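Local coordinates for protein beta-1,4-exocellulase (Thermobifida fusca, PDB 4B4H) that probably hydrolyses beta-1,4-glycosidic bonds of cellulose as a family 6 cellobiohydrolase, of which this chain is the catalytic domain, at residues P6-P16 / E65-T76. Numbering follows the deposited sequence.
Sequences PFEGAKLYVNP and EAVRQSGGDPLT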
loop_
_atom_site.group_PDB
_atom_site.type_symbol
_atom_site.label_atom_id
_atom_site.label_comp_id
_atom_site.label_asym_id
_atom_site.label_seq_id
_atom_site.Cartn_x
_atom_site.Cartn_y
_atom_site.Cartn_z
ATOM N N PRO A 6 3.719 -11.889 13.027
ATOM C CA PRO A 6 3.181 -13.065 12.341
ATOM C C PRO A 6 4.080 -13.606 11.233
ATOM O O PRO A 6 3.918 -14.750 10.822
ATOM C CB PRO A 6 1.852 -12.567 11.756
ATOM C CG PRO A 6 1.947 -11.065 11.770
ATOM C CD PRO A 6 2.815 -10.728 12.936
ATOM N N PHE A 7 5.007 -12.783 10.747
ATOM C CA PHE A 7 5.960 -13.184 9.716
ATOM C C PHE A 7 7.156 -13.956 10.276
ATOM O O PHE A 7 7.864 -14.640 9.533
ATOM C CB PHE A 7 6.423 -11.947 8.932
ATOM C CG PHE A 7 5.315 -11.280 8.180
ATOM C CD1 PHE A 7 4.966 -11.701 6.894
ATOM C CD2 PHE A 7 4.599 -10.235 8.763
ATOM C CE1 PHE A 7 3.928 -11.080 6.202
ATOM C CE2 PHE A 7 3.554 -9.622 8.080
ATOM C CZ PHE A 7 3.224 -10.043 6.801
ATOM N N GLU A 8 7.360 -13.855 11.585
ATOM C CA GLU A 8 8.498 -14.494 12.249
ATOM C C GLU A 8 8.301 -16.018 12.333
ATOM O O GLU A 8 7.257 -16.488 12.794
ATOM C CB GLU A 8 8.703 -13.873 13.624
ATOM C CG GLU A 8 9.844 -14.455 14.432
ATOM C CD GLU A 8 10.153 -13.626 15.663
ATOM O OE1 GLU A 8 9.227 -13.038 16.251
ATOM O OE2 GLU A 8 11.331 -13.574 16.054
ATOM N N GLY A 9 9.292 -16.770 11.848
ATOM C CA GLY A 9 9.251 -18.237 11.863
ATOM C C GLY A 9 8.103 -18.866 11.091
ATOM O O GLY A 9 7.613 -19.940 11.451
ATOM N N ALA A 10 7.661 -18.187 10.040
ATOM C CA ALA A 10 6.564 -18.658 9.217
ATOM C C ALA A 10 6.987 -18.779 7.759
ATOM O O ALA A 10 7.778 -17.974 7.271
ATOM C CB ALA A 10 5.381 -17.707 9.342
ATOM N N LYS A 11 6.472 -19.800 7.074
ATOM C CA LYS A 11 6.477 -19.832 5.618
ATOM C C LYS A 11 5.496 -18.766 5.117
ATOM O O LYS A 11 4.556 -18.403 5.827
ATOM C CB LYS A 11 6.021 -21.203 5.100
ATOM C CG LYS A 11 7.091 -22.291 5.051
ATOM C CD LYS A 11 6.942 -23.260 6.211
ATOM C CE LYS A 11 7.050 -24.707 5.754
ATOM N NZ LYS A 11 7.340 -25.654 6.870
ATOM N N LEU A 12 5.707 -18.272 3.906
ATOM C CA LEU A 12 4.787 -17.301 3.322
ATOM C C LEU A 12 3.980 -17.909 2.172
ATOM O O LEU A 12 4.513 -18.637 1.338
ATOM C CB LEU A 12 5.522 -16.028 2.861
ATOM C CG LEU A 12 6.677 -15.478 3.722
ATOM C CD1 LEU A 12 7.378 -14.325 3.004
ATOM C CD2 LEU A 12 6.240 -15.071 5.129
ATOM N N TYR A 13 2.687 -17.588 2.139
ATOM C CA TYR A 13 1.784 -18.027 1.069
ATOM C C TYR A 13 2.308 -17.664 -0.322
ATOM O O TYR A 13 2.797 -16.556 -0.518
ATOM C CB TYR A 13 0.415 -17.360 1.246
ATOM C CG TYR A 13 -0.631 -17.804 0.254
ATOM C CD1 TYR A 13 -1.048 -19.130 0.210
ATOM C CD2 TYR A 13 -1.189 -16.903 -0.663
ATOM C CE1 TYR A 13 -2.005 -19.550 -0.691
ATOM C CE2 TYR A 13 -2.156 -17.316 -1.574
ATOM C CZ TYR A 13 -2.547 -18.656 -1.586
ATOM O OH TYR A 13 -3.507 -19.127 -2.456
ATOM N N VAL A 14 2.178 -18.585 -1.279
ATOM C CA VAL A 14 2.433 -18.273 -2.698
ATOM C C VAL A 14 1.113 -18.422 -3.459
ATOM O O VAL A 14 0.493 -19.489 -3.460
ATOM C CB VAL A 14 3.547 -19.158 -3.327
ATOM C CG1 VAL A 14 3.816 -18.771 -4.777
ATOM C CG2 VAL A 14 4.838 -19.033 -2.530
ATOM N N ASN A 15 0.679 -17.345 -4.101
ATOM C CA ASN A 15 -0.604 -17.344 -4.797
ATOM C C ASN A 15 -0.436 -18.033 -6.136
ATOM O O ASN A 15 0.273 -17.513 -7.009
ATOM C CB ASN A 15 -1.117 -15.913 -4.973
ATOM C CG ASN A 15 -2.437 -15.837 -5.728
ATOM O OD1 ASN A 15 -2.924 -16.838 -6.258
ATOM N ND2 ASN A 15 -3.013 -14.645 -5.794
ATOM N N PRO A 16 -1.067 -19.218 -6.304
ATOM C CA PRO A 16 -0.843 -19.999 -7.522
ATOM C C PRO A 16 -1.287 -19.236 -8.767
ATOM O O PRO A 16 -0.646 -19.336 -9.807
ATOM C CB PRO A 16 -1.742 -21.231 -7.337
ATOM C CG PRO A 16 -2.151 -21.235 -5.902
ATOM C CD PRO A 16 -2.136 -19.800 -5.471
ATOM N N GLU A 65 -5.584 -23.325 0.209
ATOM C CA GLU A 65 -4.268 -23.476 -0.407
ATOM C C GLU A 65 -3.164 -23.118 0.587
ATOM O O GLU A 65 -2.138 -23.814 0.674
ATOM C CB GLU A 65 -4.178 -22.663 -1.708
ATOM C CG GLU A 65 -2.826 -22.711 -2.426
ATOM C CD GLU A 65 -2.457 -24.086 -2.990
ATOM O OE1 GLU A 65 -3.265 -25.032 -2.886
ATOM O OE2 GLU A 65 -1.341 -24.226 -3.546
ATOM N N ALA A 66 -3.361 -22.039 1.350
ATOM C CA ALA A 66 -2.385 -21.670 2.379
ATOM C C ALA A 66 -2.162 -22.781 3.425
ATOM O O ALA A 66 -1.019 -23.047 3.843
ATOM C CB ALA A 66 -2.774 -20.360 3.061
ATOM N N VAL A 67 -3.257 -23.416 3.843
ATOM C CA VAL A 67 -3.221 -24.534 4.800
ATOM C C VAL A 67 -2.396 -25.682 4.209
ATOM O O VAL A 67 -1.486 -26.213 4.858
ATOM C CB VAL A 67 -4.652 -24.991 5.184
ATOM C CG1 VAL A 67 -4.649 -26.358 5.832
ATOM C CG2 VAL A 67 -5.287 -23.985 6.125
ATOM N N ARG A 68 -2.691 -26.031 2.963
ATOM C CA ARG A 68 -1.939 -27.066 2.268
ATOM C C ARG A 68 -0.448 -26.742 2.207
ATOM O O ARG A 68 0.381 -27.598 2.513
ATOM C CB ARG A 68 -2.524 -27.287 0.880
ATOM C CG ARG A 68 -1.872 -28.396 0.067
ATOM C CD ARG A 68 -2.608 -28.585 -1.254
ATOM N NE ARG A 68 -3.887 -29.263 -1.054
ATOM C CZ ARG A 68 -5.072 -28.658 -0.947
ATOM N NH1 ARG A 68 -5.169 -27.329 -1.015
ATOM N NH2 ARG A 68 -6.159 -29.389 -0.756
ATOM N N GLN A 69 -0.107 -25.500 1.857
ATOM C CA GLN A 69 1.304 -25.099 1.766
ATOM C C GLN A 69 2.031 -25.086 3.110
ATOM O O GLN A 69 3.259 -25.161 3.144
ATOM C CB GLN A 69 1.444 -23.712 1.117
ATOM C CG GLN A 69 1.042 -23.645 -0.339
ATOM C CD GLN A 69 1.092 -22.232 -0.900
ATOM O OE1 GLN A 69 1.728 -21.332 -0.333
ATOM N NE2 GLN A 69 0.388 -22.021 -1.996
ATOM N N SER A 70 1.276 -24.985 4.210
ATOM C CA SER A 70 1.842 -24.898 5.555
ATOM C C SER A 70 2.487 -26.198 6.022
ATOM O O SER A 70 3.505 -26.167 6.698
ATOM C CB SER A 70 0.781 -24.447 6.566
ATOM O OG SER A 70 -0.049 -25.516 6.990
ATOM N N GLY A 71 1.886 -27.328 5.658
ATOM C CA GLY A 71 2.363 -28.644 6.101
ATOM C C GLY A 71 2.259 -28.898 7.596
ATOM O O GLY A 71 2.736 -29.918 8.089
ATOM N N GLY A 72 1.634 -27.978 8.325
ATOM C CA GLY A 72 1.530 -28.105 9.772
ATOM C C GLY A 72 2.393 -27.120 10.543
ATOM O O GLY A 72 2.209 -26.960 11.747
ATOM N N ASP A 73 3.334 -26.473 9.850
ATOM C CA ASP A 73 4.181 -25.426 10.436
ATOM C C ASP A 73 3.543 -24.052 10.208
ATOM O O ASP A 73 2.671 -23.928 9.338
ATOM C CB ASP A 73 5.573 -25.445 9.797
ATOM C CG ASP A 73 6.286 -26.778 9.972
ATOM O OD1 ASP A 73 6.513 -27.195 11.129
ATOM O OD2 ASP A 73 6.623 -27.405 8.942
ATOM N N PRO A 74 3.959 -23.022 10.980
ATOM C CA PRO A 74 3.363 -21.694 10.762
ATOM C C PRO A 74 3.501 -21.172 9.324
ATOM O O PRO A 74 4.557 -21.303 8.723
ATOM C CB PRO A 74 4.118 -20.802 11.754
ATOM C CG PRO A 74 4.533 -21.735 12.854
ATOM C CD PRO A 74 4.856 -23.029 12.158
ATOM N N LEU A 75 2.419 -20.609 8.782
ATOM C CA LEU A 75 2.416 -19.982 7.461
ATOM C C LEU A 75 1.551 -18.725 7.494
ATOM O O LEU A 75 0.570 -18.675 8.239
ATOM C CB LEU A 75 1.928 -20.956 6.369
ATOM C CG LEU A 75 1.976 -20.420 4.920
ATOM C CD1 LEU A 75 2.432 -21.471 3.915
ATOM C CD2 LEU A 75 0.627 -19.839 4.505
ATOM N N THR A 76 1.903 -17.758 6.639
ATOM C CA THR A 76 1.349 -16.420 6.658
ATOM C C THR A 76 0.862 -16.027 5.268
ATOM O O THR A 76 1.618 -16.064 4.288
ATOM C CB THR A 76 2.405 -15.442 7.196
ATOM O OG1 THR A 76 2.771 -15.869 8.507
ATOM C CG2 THR A 76 1.872 -14.012 7.271
HETATM O O HOH W 1 7.066 -22.491 9.594
HETATM O O HOH W 2 4.326 -21.263 0.857
#
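Gln-69, on the last turn of helix 59-70, reads the backbone of Val-14 as a second strand would: OE1 takes the Val-14 N-H in the carbonyl plane at 2.9 Å, while NE2 gives a nearly straight bond (169°) to Val-14 O. Beyond CG the chain is extended (chi2 175°), which carries the amide up to the passing peptide. Beside it the Tyr-13 ring runs nearly parallel to the amide plane (8°) but is offset from it, with CD1 3.6 Å from Ala-66 CB and its edge against the Glu-65 methylenes; its hydroxyl bonds His-62. Upstream, strand 11-12 pairs in parallel with the start of strand 75-81, ending in a straight bond from Tyr-13 N to Thr-76 O (2.8 Å). Thr-76 uses both branches, OG1 donating to Pro-6 O from above its carbonyl plane and CG2 resting on the face of Phe-7, while Lys-11 NZ forms a salt bridge with Asp-73 OD2 (2.8 Å). In the second shell, Glu-65 OE2 accepts from Gln-69 NE2 and a water bridges Gln-69 OE1 and Leu-12 O, fixing the amide's rotation. With an alanine here, the N-H and C=O of Val-14 would probably both lose their side-chain partner. Donor and acceptor in one amide thus continue the backbone pairing past strand 11-12, tying it to helix 59-70 as well as strand 75-81.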